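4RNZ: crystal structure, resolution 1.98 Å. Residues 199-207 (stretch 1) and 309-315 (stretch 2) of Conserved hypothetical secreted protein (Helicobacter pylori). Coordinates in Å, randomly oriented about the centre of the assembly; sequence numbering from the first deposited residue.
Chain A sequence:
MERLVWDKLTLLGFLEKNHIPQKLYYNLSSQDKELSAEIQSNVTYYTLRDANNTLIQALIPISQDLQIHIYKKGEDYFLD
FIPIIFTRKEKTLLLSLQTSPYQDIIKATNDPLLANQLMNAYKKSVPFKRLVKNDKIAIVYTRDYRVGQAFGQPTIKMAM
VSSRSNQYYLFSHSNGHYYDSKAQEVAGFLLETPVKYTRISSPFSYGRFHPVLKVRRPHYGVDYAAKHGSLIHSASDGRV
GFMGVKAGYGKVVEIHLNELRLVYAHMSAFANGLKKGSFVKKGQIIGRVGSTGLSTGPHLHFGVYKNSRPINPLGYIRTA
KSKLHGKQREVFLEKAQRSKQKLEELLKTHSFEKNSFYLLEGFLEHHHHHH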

ATOM      1  N   ARG A 199      13.460  -7.904  21.844  1.00 40.69           N
ATOM      2  CA  ARG A 199      12.873  -6.568  21.867  1.00 41.27           C
ATOM      3  C   ARG A 199      12.650  -6.107  20.418  1.00 36.87           C
ATOM      4  O   ARG A 199      13.243  -6.632  19.491  1.00 36.45           O
ATOM      5  N   ILE A 200      11.801  -5.114  20.244  1.00 35.25           N
ATOM      6  CA  ILE A 200      11.656  -4.452  18.953  1.00 35.65           C
ATOM      7  C   ILE A 200      12.821  -3.471  18.869  1.00 35.89           C
ATOM      8  O   ILE A 200      12.876  -2.539  19.639  1.00 37.54           O
ATOM      9  N   SER A 201      13.792  -3.721  17.993  1.00 35.11           N
ATOM     10  CA  SER A 201      14.961  -2.818  17.885  1.00 36.58           C
ATOM     11  C   SER A 201      14.683  -1.582  17.034  1.00 35.92           C
ATOM     12  O   SER A 201      15.415  -0.613  17.088  1.00 36.50           O
ATOM     13  N   SER A 202      13.626  -1.605  16.238  1.00 33.88           N
ATOM     14  CA  SER A 202      13.284  -0.436  15.458  1.00 35.34           C
ATOM     15  C   SER A 202      11.842  -0.544  14.992  1.00 33.44           C
ATOM     16  O   SER A 202      11.515  -1.434  14.217  1.00 30.84           O
ATOM     17  N   PRO A 203      10.970   0.351  15.480  1.00 33.28           N
ATOM     18  CA  PRO A 203       9.585   0.254  15.060  1.00 34.65           C
ATOM     19  C   PRO A 203       9.359   0.858  13.673  1.00 32.02           C
ATOM     20  O   PRO A 203      10.274   1.391  13.046  1.00 32.18           O
ATOM     21  N   PHE A 204       8.128   0.763  13.219  1.00 33.16           N
ATOM     22  CA  PHE A 204       7.714   1.363  11.974  1.00 32.02           C
ATOM     23  C   PHE A 204       7.745   2.858  12.112  1.00 34.14           C
ATOM     24  O   PHE A 204       7.317   3.383  13.118  1.00 36.43           O
ATOM     25  N   SER A 205       8.209   3.547  11.076  1.00 37.64           N
ATOM     26  CA  SER A 205       8.157   5.003  11.040  1.00 38.87           C
ATOM     27  C   SER A 205       8.008   5.551   9.606  1.00 38.54           C
ATOM     28  O   SER A 205       8.704   5.127   8.673  1.00 34.04           O
ATOM     29  N   TYR A 206       7.080   6.481   9.440  1.00 39.55           N
ATOM     30  CA  TYR A 206       6.991   7.257   8.200  1.00 43.26           C
ATOM     31  C   TYR A 206       8.142   8.245   8.066  1.00 48.12           C
ATOM     32  O   TYR A 206       8.485   8.646   6.953  1.00 46.11           O
ATOM     33  N   GLY A 207       8.749   8.613   9.194  1.00 50.33           N
ATOM     34  CA  GLY A 207       9.835   9.582   9.224  1.00 54.66           C
ATOM     35  C   GLY A 207       9.378  11.024   9.050  1.00 57.87           C
ATOM     36  O   GLY A 207      10.196  11.889   8.748  1.00 58.55           O
ATOM     37  N   ARG A 309       1.134   0.408  -0.199  1.00 30.92           N
ATOM     38  CA  ARG A 309       1.703   1.373   0.717  1.00 31.38           C
ATOM     39  C   ARG A 309       2.098   0.723   2.051  1.00 33.17           C
ATOM     40  O   ARG A 309       1.327  -0.015   2.627  1.00 30.68           O
ATOM     41  N   PRO A 310       3.314   0.995   2.533  1.00 34.03           N
ATOM     42  CA  PRO A 310       3.726   0.444   3.826  1.00 30.81           C
ATOM     43  C   PRO A 310       2.819   0.951   4.931  1.00 33.87           C
ATOM     44  O   PRO A 310       2.410   2.112   4.925  1.00 33.36           O
ATOM     45  N   ILE A 311       2.506   0.068   5.872  1.00 30.27           N
ATOM     46  CA  ILE A 311       1.626   0.362   6.973  1.00 32.86           C
ATOM     47  C   ILE A 311       2.229  -0.302   8.224  1.00 31.20           C
ATOM     48  O   ILE A 311       2.915  -1.335   8.123  1.00 28.22           O
ATOM     49  N   ASN A 312       2.045   0.331   9.377  1.00 30.38           N
ATOM     50  CA  ASN A 312       2.588  -0.191  10.626  1.00 32.11           C
ATOM     51  C   ASN A 312       1.999  -1.576  10.944  1.00 31.12           C
ATOM     52  O   ASN A 312       0.786  -1.705  11.161  1.00 31.55           O
ATOM     53  N   PRO A 313       2.850  -2.622  10.956  1.00 30.45           N
ATOM     54  CA  PRO A 313       2.332  -3.982  11.164  1.00 30.70           C
ATOM     55  C   PRO A 313       1.654  -4.121  12.531  1.00 30.66           C
ATOM     56  O   PRO A 313       0.667  -4.847  12.661  1.00 31.90           O
ATOM     57  N   LEU A 314       2.173  -3.395  13.514  1.00 31.75           N
ATOM     58  CA  LEU A 314       1.674  -3.467  14.873  1.00 35.12           C
ATOM     59  C   LEU A 314       0.213  -3.072  14.979  1.00 35.56           C
ATOM     60  O   LEU A 314      -0.521  -3.636  15.788  1.00 35.75           O
ATOM     61  N   GLY A 315      -0.232  -2.155  14.125  1.00 34.64           N
ATOM     62  CA  GLY A 315      -1.642  -1.812  14.062  1.00 33.44           C
ATOM     63  C   GLY A 315      -2.578  -2.961  13.782  1.00 33.16           C
ATOM     64  O   GLY A 315      -3.765  -2.880  14.105  1.00 33.85           O
TER

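Which side chains carry the apolar part of the contact? Phe 204 does most of the work, with the largest area covered of any residue in the two stretches. Its CA-to-CB bond points toward stretch 2, and chi1 in the t well (-177°) with chi2 at -86° lays the ring along the backbone from Pro 310 to Pro 313. One face of the ring is covered by Asn 312 CA and by Ile 311 C, which lies 3.6 Å from Phe 204 CE2. Two prolines add aliphatic carbon: Pro 310 CB is 3.9 Å from Phe 204 CE2, and Pro 313 CD, oblique to the ring, is 4.0 Å from Phe 204 CD2. The ring thus rests largely on main chain, and Ile 311, whose CA-to-CB bond points away, offers it backbone rather than side chain.

What extends the apolar contact beyond the phenylalanine? Ile 200 and Leu 314 point toward each other's stretch and meet through their tips, Ile 200 CD1 lying 4.1 Å from Leu 314 CD1. Both chi1 angles are m and both chi2 angles are t, so each side chain is extended at its end. This is a small, separate patch.

How does Tyr 206 take part when its CA-to-CB bond points sideways? With chi1 m (-70°) and chi2 -63°, the ring carries its hydroxyl to stretch 2, where the side chain ends nearer than it began. Pro 310 O lies at the ring edge, near its plane, and Tyr 206 OH is 3.4 Å from Pro 310 O, at most a weak hydrogen bond, and the hydroxyl proton also has another acceptor within reach. A water lies 2.7 Å from Tyr 206 OH and accepts a hydrogen bond from Asn 312 N at 3.0 Å, linking the tyrosine to the backbone of the other stretch.

What polar role does Asn 312 play? Its side chain, chi1 t (-177°) and chi2 5°, leaves sideways and places OD1 where it serves both stretches. Within its own stretch, Asn 312 OD1 accepts a hydrogen bond from Leu 314 N at 3.1 Å, bracing the turn that follows. Across the contact, Asn 312 OD1 lies 3.4 Å from Phe 204 CB, a packing contact, while a second water donates to Asn 312 OD1 at 2.8 Å and accepts from Phe 204 N at 2.9 Å. That water joins the backbone of Phe 204 to the asparagine, so water bridges supplement the apolar packing at two places.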

ATOM      1  CB  ARG A 199      13.792  -5.571  22.611  1.00 43.98           C
ATOM      2  CG  ARG A 199      15.005  -5.187  21.793  1.00 46.52           C
ATOM      3  CD  ARG A 199      16.164  -4.596  22.584  1.00 53.28           C
ATOM      4  NE  ARG A 199      17.174  -4.184  21.612  1.00 57.60           N
ATOM      5  CZ  ARG A 199      17.191  -3.008  20.987  1.00 59.82           C
ATOM      6  NH1 ARG A 199      16.285  -2.074  21.263  1.00 61.91           N
ATOM      7  NH2 ARG A 199      18.139  -2.756  20.090  1.00 65.93           N
ATOM      8  CB  ILE A 200      10.283  -3.767  18.875  1.00 36.46           C
ATOM      9  CG1 ILE A 200       9.232  -4.866  18.772  1.00 39.54           C
ATOM     10  CG2 ILE A 200      10.213  -2.775  17.721  1.00 36.64           C
ATOM     11  CD1 ILE A 200       7.792  -4.415  18.745  1.00 41.67           C
ATOM     12  CB  SER A 201      16.180  -3.552  17.336  1.00 35.48           C
ATOM     13  OG  SER A 201      15.862  -4.160  16.111  1.00 37.06           O
ATOM     14  CB  SER A 202      14.221  -0.288  14.256  1.00 35.48           C
ATOM     15  OG  SER A 202      13.980   0.951  13.615  1.00 40.82           O
ATOM     16  CB  PRO A 203       8.847   1.068  16.134  1.00 35.46           C
ATOM     17  CG  PRO A 203       9.826   2.121  16.520  1.00 37.14           C
ATOM     18  CD  PRO A 203      11.187   1.477  16.413  1.00 36.99           C
ATOM     19  CB  PHE A 204       6.288   0.924  11.647  1.00 33.05           C
ATOM     20  CG  PHE A 204       5.777   1.447  10.334  1.00 31.98           C
ATOM     21  CD1 PHE A 204       5.180   2.708  10.248  1.00 30.84           C
ATOM     22  CD2 PHE A 204       5.924   0.697   9.180  1.00 29.91           C
ATOM     23  CE1 PHE A 204       4.702   3.193   9.026  1.00 32.68           C
ATOM     24  CE2 PHE A 204       5.450   1.180   7.946  1.00 32.05           C
ATOM     25  CZ  PHE A 204       4.841   2.422   7.873  1.00 31.92           C
ATOM     26  CB  SER A 205       9.416   5.588  11.693  1.00 39.10           C
ATOM     27  OG  SER A 205       9.391   7.002  11.594  1.00 43.13           O
ATOM     28  CB  TYR A 206       5.650   7.995   8.114  1.00 42.92           C
ATOM     29  CG  TYR A 206       4.492   7.060   7.891  1.00 43.60           C
ATOM     30  CD1 TYR A 206       4.419   6.308   6.731  1.00 42.68           C
ATOM     31  CD2 TYR A 206       3.465   6.918   8.846  1.00 45.60           C
ATOM     32  CE1 TYR A 206       3.372   5.435   6.507  1.00 43.65           C
ATOM     33  CE2 TYR A 206       2.402   6.053   8.621  1.00 43.60           C
ATOM     34  CZ  TYR A 206       2.373   5.317   7.450  1.00 43.25           C
ATOM     35  OH  TYR A 206       1.362   4.438   7.199  1.00 40.14           O
ATOM     36  CB  ARG A 309       0.708   2.483   0.973  1.00 33.51           C
ATOM     37  CG  ARG A 309       0.411   3.307  -0.287  1.00 33.97           C
ATOM     38  CD  ARG A 309      -0.635   4.367  -0.009  1.00 34.40           C
ATOM     39  NE  ARG A 309      -1.963   3.785   0.134  1.00 33.74           N
ATOM     40  CZ  ARG A 309      -2.870   3.662  -0.843  1.00 32.55           C
ATOM     41  NH1 ARG A 309      -2.638   4.080  -2.090  1.00 32.62           N
ATOM     42  NH2 ARG A 309      -4.049   3.119  -0.562  1.00 31.85           N
ATOM     43  CB  PRO A 310       5.168   0.975   4.017  1.00 34.13           C
ATOM     44  CG  PRO A 310       5.410   1.989   2.950  1.00 33.26           C
ATOM     45  CD  PRO A 310       4.320   1.888   1.930  1.00 33.47           C
ATOM     46  CB  ILE A 311       0.183  -0.116   6.640  1.00 33.70           C
ATOM     47  CG1 ILE A 311      -0.819   0.390   7.685  1.00 40.19           C
ATOM     48  CG2 ILE A 311       0.123  -1.633   6.512  1.00 35.86           C
ATOM     49  CD1 ILE A 311      -2.289   0.274   7.285  1.00 41.18           C
ATOM     50  CB  ASN A 312       2.321   0.768  11.795  1.00 32.57           C
ATOM     51  CG  ASN A 312       2.950   0.286  13.088  1.00 37.25           C
ATOM     52  OD1 ASN A 312       3.666  -0.717  13.129  1.00 37.32           O
ATOM     53  ND2 ASN A 312       2.676   0.989  14.156  1.00 42.08           N
ATOM     54  CB  PRO A 313       3.584  -4.850  11.082  1.00 29.39           C
ATOM     55  CG  PRO A 313       4.520  -4.059  10.237  1.00 29.59           C
ATOM     56  CD  PRO A 313       4.293  -2.637  10.685  1.00 31.09           C
ATOM     57  CB  LEU A 314       2.542  -2.619  15.792  1.00 36.45           C
ATOM     58  CG  LEU A 314       4.019  -3.041  15.859  1.00 37.47           C
ATOM     59  CD1 LEU A 314       4.643  -2.345  17.055  1.00 39.28           C
ATOM     60  CD2 LEU A 314       4.262  -4.553  15.936  1.00 38.29           C
TER
HETATM   61  O   HOH W   1       5.991  -0.421  14.689  1.00 29.97           O
HETATM   62  O   HOH W   2       0.852   3.064   9.446  1.00 37.44           O